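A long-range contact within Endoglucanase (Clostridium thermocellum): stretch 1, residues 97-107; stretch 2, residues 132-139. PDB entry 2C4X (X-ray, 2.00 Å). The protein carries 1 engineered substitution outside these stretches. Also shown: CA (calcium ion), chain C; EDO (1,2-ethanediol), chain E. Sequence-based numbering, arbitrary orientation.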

# COMPACT_ATOMS: atom_id res chain seq x y z
N THR A 97 6.03 -11.66 6.88
CA THR A 97 6.53 -10.99 8.08
C THR A 97 7.41 -9.84 7.64
O THR A 97 7.81 -9.76 6.48
CB THR A 97 7.37 -11.95 8.98
OG1 THR A 97 8.50 -12.43 8.24
CG2 THR A 97 6.54 -13.14 9.46
N GLY A 98 7.72 -8.94 8.56
CA GLY A 98 8.56 -7.80 8.25
C GLY A 98 7.84 -6.69 7.49
O GLY A 98 6.66 -6.80 7.18
N ASP A 99 8.58 -5.63 7.19
CA ASP A 99 8.04 -4.43 6.57
C ASP A 99 9.18 -3.77 5.80
O ASP A 99 10.11 -3.23 6.39
CB ASP A 99 7.51 -3.50 7.66
CG ASP A 99 6.83 -2.25 7.11
OD1 ASP A 99 6.84 -1.99 5.89
OD2 ASP A 99 6.27 -1.50 7.94
N ASN A 100 9.10 -3.85 4.47
CA ASN A 100 10.12 -3.28 3.59
C ASN A 100 9.76 -1.87 3.08
O ASN A 100 10.34 -1.39 2.10
CB ASN A 100 10.41 -4.23 2.41
CG ASN A 100 10.97 -5.57 2.86
OD1 ASN A 100 10.56 -6.64 2.36
ND2 ASN A 100 11.92 -5.54 3.80
N SER A 101 8.82 -1.22 3.75
CA SER A 101 8.41 0.15 3.41
C SER A 101 9.59 1.11 3.52
O SER A 101 10.53 0.88 4.29
CB SER A 101 7.30 0.63 4.34
OG SER A 101 6.12 -0.14 4.15
N LYS A 102 9.52 2.19 2.75
CA LYS A 102 10.47 3.30 2.85
C LYS A 102 10.58 3.79 4.30
O LYS A 102 11.68 4.02 4.80
CB LYS A 102 10.08 4.45 1.90
CG LYS A 102 10.25 4.12 0.41
CD LYS A 102 11.71 4.03 0.01
CE LYS A 102 11.90 3.77 -1.47
NZ LYS A 102 11.48 2.39 -1.85
N PHE A 103 9.44 3.94 4.96
CA PHE A 103 9.41 4.19 6.40
C PHE A 103 8.63 3.08 7.09
O PHE A 103 7.40 3.06 7.09
CB PHE A 103 8.86 5.58 6.71
CG PHE A 103 9.82 6.69 6.37
CD1 PHE A 103 10.84 7.03 7.27
CD2 PHE A 103 9.74 7.35 5.15
CE1 PHE A 103 11.75 8.04 6.96
CE2 PHE A 103 10.65 8.37 4.83
CZ PHE A 103 11.66 8.70 5.73
N ASN A 104 9.39 2.14 7.66
CA ASN A 104 8.85 0.89 8.19
C ASN A 104 8.93 0.80 9.71
O ASN A 104 8.23 -0.01 10.33
CB ASN A 104 9.54 -0.30 7.53
CG ASN A 104 11.05 -0.27 7.69
OD1 ASN A 104 11.58 -0.44 8.80
ND2 ASN A 104 11.76 -0.07 6.58
N PHE A 105 9.83 1.61 10.27
CA PHE A 105 10.01 1.77 11.72
C PHE A 105 10.44 0.51 12.49
O PHE A 105 10.35 0.46 13.72
CB PHE A 105 8.79 2.45 12.34
CG PHE A 105 8.41 3.73 11.65
CD1 PHE A 105 9.20 4.87 11.80
CD2 PHE A 105 7.29 3.78 10.82
CE1 PHE A 105 8.87 6.06 11.15
CE2 PHE A 105 6.95 4.97 10.16
CZ PHE A 105 7.74 6.11 10.33
N GLU A 106 10.94 -0.48 11.75
CA GLU A 106 11.33 -1.77 12.34
C GLU A 106 12.68 -1.73 13.07
O GLU A 106 13.02 -2.67 13.80
CB GLU A 106 11.33 -2.89 11.28
CG GLU A 106 9.99 -3.06 10.54
CD GLU A 106 8.85 -3.48 11.46
OE1 GLU A 106 9.02 -4.42 12.26
OE2 GLU A 106 7.76 -2.87 11.38
N ASP A 107 13.44 -0.65 12.88
CA ASP A 107 14.71 -0.48 13.58
C ASP A 107 14.56 0.17 14.96
O ASP A 107 15.55 0.37 15.67
CB ASP A 107 15.75 0.26 12.71
CG ASP A 107 15.38 1.72 12.46
OD1 ASP A 107 14.33 2.21 12.94
OD2 ASP A 107 16.17 2.40 11.76
N PHE A 132 1.02 -1.45 11.09
CA PHE A 132 0.33 -1.83 9.87
C PHE A 132 1.02 -3.03 9.22
O PHE A 132 0.37 -3.95 8.72
CB PHE A 132 0.20 -0.66 8.87
CG PHE A 132 -0.48 -1.03 7.59
CD1 PHE A 132 -1.87 -1.17 7.55
CD2 PHE A 132 0.26 -1.29 6.44
CE1 PHE A 132 -2.51 -1.55 6.37
CE2 PHE A 132 -0.37 -1.68 5.26
CZ PHE A 132 -1.76 -1.80 5.22
N LYS A 133 2.35 -2.99 9.21
CA LYS A 133 3.18 -4.09 8.72
C LYS A 133 4.36 -4.26 9.65
O LYS A 133 4.91 -3.28 10.15
CB LYS A 133 3.68 -3.83 7.31
CG LYS A 133 2.81 -4.37 6.21
CD LYS A 133 3.58 -4.45 4.89
CE LYS A 133 3.96 -3.07 4.36
NZ LYS A 133 4.55 -3.18 2.99
N GLY A 134 4.78 -5.51 9.86
CA GLY A 134 5.89 -5.79 10.74
C GLY A 134 5.45 -5.68 12.18
O GLY A 134 4.25 -5.76 12.48
N GLU A 135 6.41 -5.47 13.07
CA GLU A 135 6.11 -5.44 14.49
C GLU A 135 5.99 -4.02 15.05
O GLU A 135 5.46 -3.84 16.15
CB GLU A 135 7.14 -6.27 15.26
CG GLU A 135 7.08 -7.77 14.96
CD GLU A 135 8.34 -8.50 15.38
OE1 GLU A 135 9.42 -7.87 15.40
OE2 GLU A 135 8.26 -9.72 15.69
N ARG A 136 6.44 -3.03 14.29
CA ARG A 136 6.58 -1.67 14.83
C ARG A 136 6.00 -0.57 13.94
O ARG A 136 5.81 -0.77 12.74
CB ARG A 136 8.04 -1.36 15.14
CG ARG A 136 8.64 -2.23 16.23
CD ARG A 136 10.09 -1.88 16.48
NE ARG A 136 10.55 -2.52 17.71
CZ ARG A 136 10.48 -1.99 18.92
NH1 ARG A 136 9.96 -0.77 19.10
NH2 ARG A 136 10.93 -2.68 19.96
N GLY A 137 5.72 0.58 14.54
CA GLY A 137 5.28 1.77 13.83
C GLY A 137 5.47 2.96 14.76
O GLY A 137 6.17 2.85 15.76
N LEU A 138 4.85 4.08 14.42
CA LEU A 138 4.87 5.27 15.28
C LEU A 138 3.57 5.39 16.06
O LEU A 138 2.49 5.01 15.58
CB LEU A 138 5.12 6.55 14.48
CG LEU A 138 6.49 6.71 13.81
CD1 LEU A 138 6.62 8.09 13.15
CD2 LEU A 138 7.64 6.47 14.80
N LYS A 139 3.69 5.91 17.28
CA LYS A 139 2.56 6.20 18.13
C LYS A 139 2.62 7.69 18.44
O LYS A 139 3.56 8.16 19.08
CB LYS A 139 2.61 5.37 19.41
CG LYS A 139 1.50 5.62 20.40
CD LYS A 139 1.72 4.81 21.67
CE LYS A 139 0.77 5.23 22.76
NZ LYS A 139 0.88 4.36 23.97
CA CA C . 6.21 -1.28 10.43
C1 EDO E . 13.77 4.16 10.24
O1 EDO E . 12.91 3.97 11.38
C2 EDO E . 12.94 4.36 8.98
O2 EDO E . 11.93 3.36 8.92
O HOH W 1 7.27 -3.59 1.85
O HOH W 2 4.34 -0.84 1.92

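A calcium ion can join an irregular stretch to another that is loop or turn until a strand begins at Gly137, and this contact is a clear example. Stretch 1 supplies three ligands, Asp99 OD2 at 2.5 Å from the ion CA, Asn104 O at 2.4 Å and Glu106 OE2 at 2.4 Å; stretch 2 supplies two backbone carbonyls, Lys133 O and Arg136 O, each 2.4 Å from CA. Two further ligands come from elsewhere in the structure. The metal explains why oxygens crowd so closely: Asp99 OD2 and Glu106 OE2 each lie 3.1 Å from Lys133 O, an approach between electron-rich atoms that the shared cation makes favourable.

Glu106 does double duty. Its CA-to-CB bond points sideways, but chi1 and chi2, both m, bring the carboxylate to the other stretch. There Glu106 OE1 accepts a hydrogen bond from Glu135 N (2.9 Å), while Glu106 OE2, besides binding calcium, accepts one from Arg136 N (3.2 Å). One acidic side chain thus satisfies consecutive backbone amides as well as the metal. Its own backbone is steadied by the bond from Glu106 N to Asn104 OD1 (3.0 Å), within the loop that also presents Asn104 O to the ion.

Asp99 likewise divides its carboxylate. With Asp99 OD2 on calcium, Asp99 OD1 accepts hydrogen bonds from Ser101 N (3.0 Å) and Ser101 OG (2.6 Å), and forms a long salt bridge with Lys133 NZ (3.9 Å). Lys133 NZ also donates to water 1 (3.0 Å) and water 2 (2.6 Å); water 2 in turn donates to Ser101 OG (2.9 Å), linking the stretches through solvent.

Where the two stretches draw closest, Gly98 and Gly134 have CA atoms 4.2 Å apart. Both are glycines with positive phi, which favours glycine; at Gly134 alone of the two is there also a steric need: an ideal CB would point toward stretch 1 and lie 2.3 Å from Glu106 OE2, a clash with a calcium ligand.

Beyond the polar centre the packing turns apolar. Phe105, buried and directed toward stretch 2, covers the CA of Gly137 with its CB (3.9 Å) and offers one ring face to Leu138, whose CG sits 3.7 Å from the centroid of the Phe105 ring in a CH-pi contact; Leu138 CD1 reaches Phe105 CZ at 3.6 Å. Over the opposite face lies O2 of an ethanediol, probably from the crystallisation liquor. In all, the two stretches bury 501 Å², counting both sides.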